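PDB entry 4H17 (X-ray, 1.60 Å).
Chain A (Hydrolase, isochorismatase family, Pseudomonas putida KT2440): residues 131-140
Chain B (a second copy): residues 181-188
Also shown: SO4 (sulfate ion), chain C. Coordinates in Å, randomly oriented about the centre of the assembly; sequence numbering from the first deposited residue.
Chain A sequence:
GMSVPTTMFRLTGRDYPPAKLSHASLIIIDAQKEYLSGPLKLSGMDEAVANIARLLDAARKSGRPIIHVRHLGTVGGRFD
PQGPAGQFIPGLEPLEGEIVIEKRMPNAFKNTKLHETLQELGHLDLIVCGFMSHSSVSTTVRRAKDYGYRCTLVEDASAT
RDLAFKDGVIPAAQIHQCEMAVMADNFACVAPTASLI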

# COMPACT_ATOMS: atom_id res chain seq x y z
N PHE A 131 2.36 13.31 -2.64
CA PHE A 131 0.95 13.16 -2.84
C PHE A 131 0.61 12.07 -3.81
O PHE A 131 1.37 11.81 -4.76
CB PHE A 131 0.38 14.49 -3.40
CG PHE A 131 0.90 15.67 -2.68
CD1 PHE A 131 0.47 15.95 -1.39
CD2 PHE A 131 1.80 16.50 -3.28
CE1 PHE A 131 1.03 17.00 -0.68
CE2 PHE A 131 2.34 17.60 -2.60
CZ PHE A 131 1.93 17.86 -1.29
N MSE A 132 -0.55 11.39 -3.63
CA MSE A 132 -1.39 11.37 -2.38
C MSE A 132 -0.83 10.33 -1.44
O MSE A 132 -0.24 9.33 -1.88
CB MSE A 132 -2.83 10.99 -2.74
CG MSE A 132 -3.44 11.99 -3.70
SE MSE A 132 -5.33 11.68 -4.11
CE MSE A 132 -5.20 9.86 -4.86
N SER A 133 -0.98 10.56 -0.15
CA SER A 133 -0.33 9.71 0.84
C SER A 133 -0.75 8.26 0.67
O SER A 133 0.09 7.36 0.82
CB SER A 133 -0.58 10.20 2.27
OG SER A 133 -1.93 10.28 2.57
N HIS A 134 -2.03 8.00 0.40
CA HIS A 134 -2.57 6.62 0.40
C HIS A 134 -2.32 5.88 -0.92
O HIS A 134 -2.56 4.68 -1.02
CB HIS A 134 -4.07 6.58 0.72
CG HIS A 134 -4.91 7.21 -0.33
ND1 HIS A 134 -4.98 8.57 -0.50
CD2 HIS A 134 -5.67 6.67 -1.32
CE1 HIS A 134 -5.74 8.85 -1.54
NE2 HIS A 134 -6.20 7.72 -2.03
N SER A 135 -1.93 6.61 -1.97
CA SER A 135 -1.90 6.07 -3.33
C SER A 135 -0.46 6.02 -3.87
O SER A 135 0.25 5.08 -3.57
CB SER A 135 -2.89 6.81 -4.24
OG SER A 135 -2.82 6.33 -5.56
N SER A 136 0.04 7.08 -4.53
CA SER A 136 1.42 7.01 -5.06
C SER A 136 2.52 6.93 -3.96
O SER A 136 3.52 6.25 -4.13
CB SER A 136 1.78 8.16 -6.03
OG SER A 136 1.16 8.00 -7.29
N VAL A 137 2.29 7.58 -2.83
CA VAL A 137 3.31 7.62 -1.78
C VAL A 137 3.40 6.24 -1.12
O VAL A 137 4.46 5.61 -1.13
CB VAL A 137 3.01 8.72 -0.74
CG1 VAL A 137 4.00 8.66 0.39
CG2 VAL A 137 3.08 10.11 -1.36
N SER A 138 2.25 5.77 -0.61
CA SER A 138 2.17 4.45 -0.00
C SER A 138 2.71 3.37 -0.93
O SER A 138 3.55 2.52 -0.51
CB SER A 138 0.72 4.13 0.39
OG SER A 138 0.70 2.85 1.00
N THR A 139 2.32 3.42 -2.20
CA THR A 139 2.73 2.38 -3.14
C THR A 139 4.24 2.43 -3.38
O THR A 139 4.91 1.39 -3.36
CB THR A 139 2.00 2.49 -4.45
OG1 THR A 139 0.61 2.50 -4.21
CG2 THR A 139 2.38 1.35 -5.38
N THR A 140 4.78 3.64 -3.56
CA THR A 140 6.20 3.79 -3.85
C THR A 140 7.08 3.38 -2.65
O THR A 140 8.06 2.70 -2.83
CB THR A 140 6.49 5.21 -4.38
OG1 THR A 140 5.78 5.38 -5.61
CG2 THR A 140 7.97 5.39 -4.58
N ALA B 181 -11.44 2.01 1.98
CA ALA B 181 -11.70 3.26 1.22
C ALA B 181 -10.51 3.55 0.26
O ALA B 181 -10.68 3.93 -0.96
CB ALA B 181 -11.95 4.42 2.17
N VAL B 182 -9.30 3.39 0.78
CA VAL B 182 -8.05 3.53 0.01
C VAL B 182 -7.98 2.57 -1.20
O VAL B 182 -7.68 2.94 -2.33
CB VAL B 182 -6.85 3.35 0.98
CG1 VAL B 182 -5.53 3.09 0.23
CG2 VAL B 182 -6.72 4.56 1.86
N MSE B 183 -8.25 1.29 -0.93
CA MSE B 183 -8.30 0.26 -1.97
C MSE B 183 -9.33 0.59 -3.03
O MSE B 183 -9.04 0.59 -4.21
CB MSE B 183 -8.57 -1.10 -1.33
CG MSE B 183 -7.42 -1.62 -0.46
SE MSE B 183 -5.95 -2.28 -1.55
CE MSE B 183 -4.74 -0.82 -1.26
N ALA B 184 -10.53 0.98 -2.59
CA ALA B 184 -11.59 1.32 -3.56
C ALA B 184 -11.26 2.58 -4.41
O ALA B 184 -11.73 2.71 -5.52
CB ALA B 184 -12.89 1.54 -2.81
N ASP B 185 -10.41 3.48 -3.92
CA ASP B 185 -10.07 4.70 -4.66
C ASP B 185 -9.30 4.40 -5.94
O ASP B 185 -9.52 5.05 -6.96
CB ASP B 185 -9.27 5.63 -3.75
CG ASP B 185 -9.12 7.04 -4.30
OD1 ASP B 185 -10.06 7.48 -5.00
OD2 ASP B 185 -8.09 7.72 -4.03
N ASN B 186 -8.37 3.44 -5.86
CA ASN B 186 -7.40 3.28 -6.91
C ASN B 186 -6.74 1.92 -7.11
O ASN B 186 -5.83 1.79 -7.93
CB ASN B 186 -6.35 4.36 -6.72
CG ASN B 186 -5.74 4.79 -8.01
OD1 ASN B 186 -6.37 4.73 -9.07
ND2 ASN B 186 -4.52 5.24 -7.94
N PHE B 187 -7.15 0.90 -6.35
CA PHE B 187 -6.43 -0.39 -6.38
C PHE B 187 -7.27 -1.65 -6.53
O PHE B 187 -6.74 -2.67 -6.97
CB PHE B 187 -5.55 -0.47 -5.15
CG PHE B 187 -4.54 0.65 -5.10
CD1 PHE B 187 -3.41 0.61 -5.89
CD2 PHE B 187 -4.77 1.76 -4.32
CE1 PHE B 187 -2.52 1.62 -5.89
CE2 PHE B 187 -3.87 2.81 -4.30
CZ PHE B 187 -2.74 2.73 -5.07
N ALA B 188 -8.54 -1.60 -6.14
CA ALA B 188 -9.41 -2.75 -6.24
C ALA B 188 -10.87 -2.36 -6.17
O ALA B 188 -11.24 -1.36 -5.58
CB ALA B 188 -9.14 -3.69 -5.10
S SO4 C . -1.89 9.65 -6.74
O1 SO4 C . -0.75 9.65 -7.68
O2 SO4 C . -1.46 9.38 -5.39
O3 SO4 C . -2.79 8.54 -7.15
O4 SO4 C . -2.70 10.87 -6.85

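Polar contacts buried between two subunits tend to be arranged so that each donor meets an acceptor, and the start of a helix, where backbone NH groups lack intrahelical partners, is a natural place to build them. The dimer contact in this isochorismatase-family hydrolase is a compact example, in which two helices approach almost at right angles (93°).

Chain A enters through a cis peptide bond preceding A:Met132, a selenomethionine at the N-cap position. Its backbone N donates a hydrogen bond to sulfate O2 (2.8 Å), while its terminal CE lies 3.7 Å from OD2 of B:Asp185, a van der Waals approach beside a more specific interaction. That interaction belongs to A:His134, the residue most covered by the partner stretch. Its NE2 donates to B:Asp185 OD2 at 2.8 Å, and the N-H...acceptor angle of 171° is nearly linear; the carboxylate oxygen sits at the ring edge, near the ring plane, where the NH points. With ND1 bonded elsewhere in the structure, both ring nitrogens are satisfied. Closer to the backbone, A:His134 CB packs 3.5 Å from B:Val182 CG2, so one residue combines a directed polar bond with apolar packing.

A:Ser135 links protein and ion. Its OG accepts a hydrogen bond from B:Asn186 ND2 (3.1 Å, 151°) and donates one to sulfate O3 (2.7 Å), so a single hydroxyl serves in both roles. A:Ser136, whose CA-to-CB bond points away from chain B, binds the ion instead: N reaches O2 at 2.9 Å and OG reaches O1 at 2.6 Å.

One turn on, A:Thr139 OG1 donates to A:Ser135 O (2.7 Å) within its own helix and also lies 3.5 Å from CZ of B:Phe187. The same ring carbon is 3.6 Å from A:Ser135 OG, so the phenylalanine packs against both hydroxyls.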